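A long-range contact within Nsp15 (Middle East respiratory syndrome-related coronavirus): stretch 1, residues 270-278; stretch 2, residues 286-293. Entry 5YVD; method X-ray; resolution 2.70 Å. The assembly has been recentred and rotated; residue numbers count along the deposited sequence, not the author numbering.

Stretch 1 (270-278) STIHNYFIT
Stretch 2 (286-293) KAVCSVID

Six backbone hydrogen bonds, grouped in three reciprocal pairs, hold the two stretches together as antiparallel neighbours. His273 N donates to Val291 O (3.1 Å, nearly linear at 172°), and Val291 N returns a shorter but more bent bond to His273 O (2.7 Å, 144°). Tyr275 N to Cys289 O (3.0 Å) and Cys289 N to Tyr275 O (2.8 Å) form the second pair; Ile277 N to Lys286 O (3.0 Å) and Lys286 N to Ile277 O (2.9 Å) form the third. Between the first two, Asn274 faces Ser290 as a non-hydrogen-bonded pair, their CA atoms 4.5 Å apart.

From Tyr275 to Ile277 the register slips by one residue, a beta bulge in which Phe276 alone, between the Tyr275-Cys289 and Ile277-Lys286 pairs, spans Ala287 and Val288 on the other stretch; its nearest CA across the gap is that of Ala287, 4.3 Å from Phe276 CA. Ala287, at phi/psi -64/-31, turns the chain out of the extended conformation that most of both stretches keep. Phe276 CA here makes CA-H...O contacts with Lys286 O (3.4 Å) and Ala287 O (3.5 Å). The N-to-C directions of strands 273-278 and 288-291 make an angle of 139°, antiparallel but well short of 180°.

Beyond the ladder, a water donates to Thr271 O (2.5 Å) and accepts from Asp293 N (3.0 Å), linking the two stretches beyond the His273-Val291 pair.

His273, Tyr275, Ile277, Lys286, Cys289 and Val291 direct their CB atoms to one face. There Tyr275 (chi1 m, chi2 103°) meets Val291 (t) at its ring edge, CD1 to CG2 3.8 Å, and Ile277 CD1 (chi1 m, chi2 t) lies 3.9 Å from Cys289 CB. Asn274 and Ser290 occupy the other face, with Asn274 OD1 3.5 Å from Ser290 CB. Phe276 (t, chi2 109°) places CE1 3.8 Å from Ala287 CB. Ile292 (m, m) brings CD1 within 3.2 Å of Ile272 CG1, a tight apolar contact. Altogether 601 Å² is buried.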

ATOM      1  N   SER A 270     -24.523 -18.898  -4.189  1.00 37.71           N
ATOM      2  CA  SER A 270     -24.234 -20.266  -3.821  1.00 37.91           C
ATOM      3  C   SER A 270     -25.531 -20.990  -3.417  1.00 38.03           C
ATOM      4  O   SER A 270     -26.437 -20.399  -2.803  1.00 37.17           O
ATOM      5  CB  SER A 270     -23.211 -20.301  -2.669  1.00 38.64           C
ATOM      6  OG  SER A 270     -22.955 -21.627  -2.223  1.00 37.01           O
ATOM      7  N   THR A 271     -25.613 -22.269  -3.769  1.00 36.50           N
ATOM      8  CA  THR A 271     -26.779 -23.066  -3.444  1.00 38.11           C
ATOM      9  C   THR A 271     -26.999 -23.138  -1.947  1.00 37.56           C
ATOM     10  O   THR A 271     -28.158 -23.104  -1.507  1.00 34.14           O
ATOM     11  CB  THR A 271     -26.690 -24.480  -4.037  1.00 39.28           C
ATOM     12  OG1 THR A 271     -26.727 -24.382  -5.457  1.00 42.95           O
ATOM     13  CG2 THR A 271     -27.853 -25.308  -3.620  1.00 39.85           C
ATOM     14  N   ILE A 272     -25.897 -23.224  -1.188  1.00 39.33           N
ATOM     15  CA  ILE A 272     -25.910 -23.135   0.293  1.00 39.31           C
ATOM     16  C   ILE A 272     -25.119 -21.941   0.819  1.00 37.60           C
ATOM     17  O   ILE A 272     -23.990 -21.670   0.401  1.00 35.17           O
ATOM     18  CB  ILE A 272     -25.257 -24.359   0.956  1.00 41.85           C
ATOM     19  CG1 ILE A 272     -25.872 -25.664   0.442  1.00 46.96           C
ATOM     20  CG2 ILE A 272     -25.349 -24.266   2.475  1.00 39.41           C
ATOM     21  CD1 ILE A 272     -24.857 -26.795   0.342  1.00 50.05           C
ATOM     22  N   HIS A 273     -25.711 -21.275   1.792  1.00 38.47           N
ATOM     23  CA  HIS A 273     -25.096 -20.171   2.476  1.00 40.51           C
ATOM     24  C   HIS A 273     -24.936 -20.512   3.966  1.00 42.90           C
ATOM     25  O   HIS A 273     -25.825 -21.119   4.578  1.00 38.99           O
ATOM     26  CB  HIS A 273     -25.975 -18.922   2.324  1.00 42.27           C
ATOM     27  CG  HIS A 273     -25.967 -18.327   0.948  1.00 41.13           C
ATOM     28  ND1 HIS A 273     -25.275 -17.179   0.637  1.00 42.22           N
ATOM     29  CD2 HIS A 273     -26.561 -18.722  -0.195  1.00 44.87           C
ATOM     30  CE1 HIS A 273     -25.451 -16.884  -0.634  1.00 42.23           C
ATOM     31  NE2 HIS A 273     -26.231 -17.804  -1.164  1.00 45.64           N
ATOM     32  N   ASN A 274     -23.810 -20.095   4.547  1.00 44.28           N
ATOM     33  CA  ASN A 274     -23.521 -20.354   5.947  1.00 43.82           C
ATOM     34  C   ASN A 274     -23.454 -19.064   6.710  1.00 39.69           C
ATOM     35  O   ASN A 274     -22.712 -18.185   6.349  1.00 37.95           O
ATOM     36  CB  ASN A 274     -22.171 -21.059   6.085  1.00 48.31           C
ATOM     37  CG  ASN A 274     -22.199 -22.514   5.629  1.00 49.01           C
ATOM     38  OD1 ASN A 274     -23.252 -23.137   5.534  1.00 49.22           O
ATOM     39  ND2 ASN A 274     -21.017 -23.065   5.361  1.00 50.68           N
ATOM     40  N   TYR A 275     -24.207 -18.973   7.793  1.00 41.95           N
ATOM     41  CA  TYR A 275     -24.274 -17.746   8.579  1.00 42.11           C
ATOM     42  C   TYR A 275     -23.860 -17.994  10.023  1.00 42.09           C
ATOM     43  O   TYR A 275     -24.021 -19.086  10.553  1.00 38.85           O
ATOM     44  CB  TYR A 275     -25.683 -17.122   8.533  1.00 40.67           C
ATOM     45  CG  TYR A 275     -26.132 -16.732   7.136  1.00 40.95           C
ATOM     46  CD1 TYR A 275     -27.040 -17.509   6.444  1.00 41.50           C
ATOM     47  CD2 TYR A 275     -25.643 -15.584   6.499  1.00 44.32           C
ATOM     48  CE1 TYR A 275     -27.464 -17.174   5.165  1.00 41.25           C
ATOM     49  CE2 TYR A 275     -26.064 -15.242   5.210  1.00 43.67           C
ATOM     50  CZ  TYR A 275     -26.976 -16.061   4.554  1.00 41.72           C
ATOM     51  OH  TYR A 275     -27.407 -15.790   3.284  1.00 42.88           O
ATOM     52  N   PHE A 276     -23.319 -16.939  10.627  1.00 44.80           N
ATOM     53  CA  PHE A 276     -22.973 -16.877  12.033  1.00 46.68           C
ATOM     54  C   PHE A 276     -24.073 -16.020  12.659  1.00 47.11           C
ATOM     55  O   PHE A 276     -24.037 -14.801  12.546  1.00 52.05           O
ATOM     56  CB  PHE A 276     -21.617 -16.197  12.132  1.00 46.96           C
ATOM     57  CG  PHE A 276     -21.042 -16.142  13.505  1.00 48.67           C
ATOM     58  CD1 PHE A 276     -19.943 -16.930  13.835  1.00 50.10           C
ATOM     59  CD2 PHE A 276     -21.521 -15.245  14.444  1.00 53.22           C
ATOM     60  CE1 PHE A 276     -19.365 -16.860  15.093  1.00 50.40           C
ATOM     61  CE2 PHE A 276     -20.940 -15.176  15.708  1.00 56.79           C
ATOM     62  CZ  PHE A 276     -19.866 -15.990  16.032  1.00 50.97           C
ATOM     63  N   ILE A 277     -25.066 -16.654  13.279  1.00 44.12           N
ATOM     64  CA  ILE A 277     -26.266 -15.943  13.686  1.00 43.84           C
ATOM     65  C   ILE A 277     -26.416 -15.835  15.185  1.00 41.52           C
ATOM     66  O   ILE A 277     -26.133 -16.768  15.943  1.00 36.43           O
ATOM     67  CB  ILE A 277     -27.557 -16.578  13.133  1.00 45.11           C
ATOM     68  CG1 ILE A 277     -27.325 -17.129  11.735  1.00 45.76           C
ATOM     69  CG2 ILE A 277     -28.696 -15.550  13.122  1.00 43.58           C
ATOM     70  CD1 ILE A 277     -28.609 -17.493  11.019  1.00 47.82           C
ATOM     71  N   THR A 278     -26.916 -14.677  15.589  1.00 41.41           N
ATOM     72  CA  THR A 278     -27.155 -14.378  16.982  1.00 43.95           C
ATOM     73  C   THR A 278     -28.531 -13.742  17.108  1.00 40.59           C
ATOM     74  O   THR A 278     -28.930 -12.956  16.260  1.00 38.07           O
ATOM     75  CB  THR A 278     -26.067 -13.419  17.504  1.00 47.45           C
ATOM     76  OG1 THR A 278     -24.785 -13.856  17.036  1.00 50.35           O
ATOM     77  CG2 THR A 278     -26.058 -13.354  19.025  1.00 48.87           C
ATOM     78  N   LYS A 286     -25.378 -19.416  16.762  1.00 36.60           N
ATOM     79  CA  LYS A 286     -24.782 -20.546  16.075  1.00 33.53           C
ATOM     80  C   LYS A 286     -23.769 -20.062  15.067  1.00 33.78           C
ATOM     81  O   LYS A 286     -24.114 -19.328  14.153  1.00 34.01           O
ATOM     82  CB  LYS A 286     -25.847 -21.360  15.396  1.00 34.04           C
ATOM     83  CG  LYS A 286     -25.321 -22.620  14.760  1.00 37.55           C
ATOM     84  CD  LYS A 286     -26.342 -23.751  14.859  1.00 41.31           C
ATOM     85  CE  LYS A 286     -27.515 -23.521  13.899  1.00 43.85           C
ATOM     86  NZ  LYS A 286     -28.745 -24.320  14.197  1.00 46.11           N
ATOM     87  N   ALA A 287     -22.519 -20.505  15.224  1.00 37.83           N
ATOM     88  CA  ALA A 287     -21.411 -20.091  14.355  1.00 37.98           C
ATOM     89  C   ALA A 287     -21.598 -20.521  12.921  1.00 37.87           C
ATOM     90  O   ALA A 287     -21.135 -19.833  12.023  1.00 36.73           O
ATOM     91  CB  ALA A 287     -20.089 -20.631  14.876  1.00 40.98           C
ATOM     92  N   VAL A 288     -22.267 -21.659  12.704  1.00 39.68           N
ATOM     93  CA  VAL A 288     -22.473 -22.184  11.344  1.00 39.63           C
ATOM     94  C   VAL A 288     -23.887 -22.687  11.157  1.00 40.77           C
ATOM     95  O   VAL A 288     -24.168 -23.857  11.417  1.00 40.63           O
ATOM     96  CB  VAL A 288     -21.519 -23.348  10.982  1.00 38.81           C
ATOM     97  CG1 VAL A 288     -21.545 -23.608   9.471  1.00 38.77           C
ATOM     98  CG2 VAL A 288     -20.108 -23.068  11.456  1.00 38.05           C
ATOM     99  N   CYS A 289     -24.758 -21.805  10.670  1.00 42.48           N
ATOM    100  CA  CYS A 289     -26.137 -22.150  10.406  1.00 43.83           C
ATOM    101  C   CYS A 289     -26.276 -22.193   8.911  1.00 45.66           C
ATOM    102  O   CYS A 289     -26.289 -21.151   8.255  1.00 53.49           O
ATOM    103  CB  CYS A 289     -27.087 -21.101  10.997  1.00 45.74           C
ATOM    104  SG  CYS A 289     -28.848 -21.510  10.762  1.00 50.44           S
ATOM    105  N   SER A 290     -26.360 -23.400   8.366  1.00 42.73           N
ATOM    106  CA  SER A 290     -26.451 -23.594   6.933  1.00 38.84           C
ATOM    107  C   SER A 290     -27.879 -23.324   6.434  1.00 37.80           C
ATOM    108  O   SER A 290     -28.864 -23.773   7.026  1.00 35.74           O
ATOM    109  CB  SER A 290     -25.988 -25.009   6.583  1.00 41.58           C
ATOM    110  OG  SER A 290     -26.308 -25.929   7.620  1.00 47.92           O
ATOM    111  N   VAL A 291     -27.995 -22.594   5.332  1.00 37.78           N
ATOM    112  CA  VAL A 291     -29.298 -22.123   4.885  1.00 37.24           C
ATOM    113  C   VAL A 291     -29.485 -22.260   3.386  1.00 37.02           C
ATOM    114  O   VAL A 291     -28.632 -21.846   2.608  1.00 36.23           O
ATOM    115  CB  VAL A 291     -29.499 -20.647   5.283  1.00 37.35           C
ATOM    116  CG1 VAL A 291     -30.859 -20.145   4.811  1.00 40.57           C
ATOM    117  CG2 VAL A 291     -29.350 -20.482   6.788  1.00 34.87           C
ATOM    118  N   ILE A 292     -30.627 -22.818   2.994  1.00 39.60           N
ATOM    119  CA  ILE A 292     -31.023 -22.917   1.587  1.00 41.68           C
ATOM    120  C   ILE A 292     -32.296 -22.114   1.375  1.00 38.44           C
ATOM    121  O   ILE A 292     -33.194 -22.133   2.213  1.00 37.40           O
ATOM    122  CB  ILE A 292     -31.348 -24.358   1.189  1.00 47.55           C
ATOM    123  CG1 ILE A 292     -30.386 -25.329   1.845  1.00 60.02           C
ATOM    124  CG2 ILE A 292     -31.287 -24.535  -0.313  1.00 46.34           C
ATOM    125  CD1 ILE A 292     -28.957 -25.217   1.322  1.00 67.89           C
ATOM    126  N   ASP A 293     -32.379 -21.434   0.245  1.00 36.68           N
ATOM    127  CA  ASP A 293     -33.573 -20.700  -0.135  1.00 37.99           C
ATOM    128  C   ASP A 293     -34.358 -21.509  -1.160  1.00 38.18           C
ATOM    129  O   ASP A 293     -34.307 -21.241  -2.354  1.00 39.06           O
ATOM    130  CB  ASP A 293     -33.180 -19.336  -0.701  1.00 37.91           C
ATOM    131  CG  ASP A 293     -34.353 -18.568  -1.238  1.00 39.13           C
ATOM    132  OD1 ASP A 293     -34.132 -17.676  -2.065  1.00 39.76           O
ATOM    133  OD2 ASP A 293     -35.497 -18.831  -0.833  1.00 42.29           O
TER
HETATM  134  O   HOH W   1     -29.688 -21.202  -1.138  1.00 34.42           O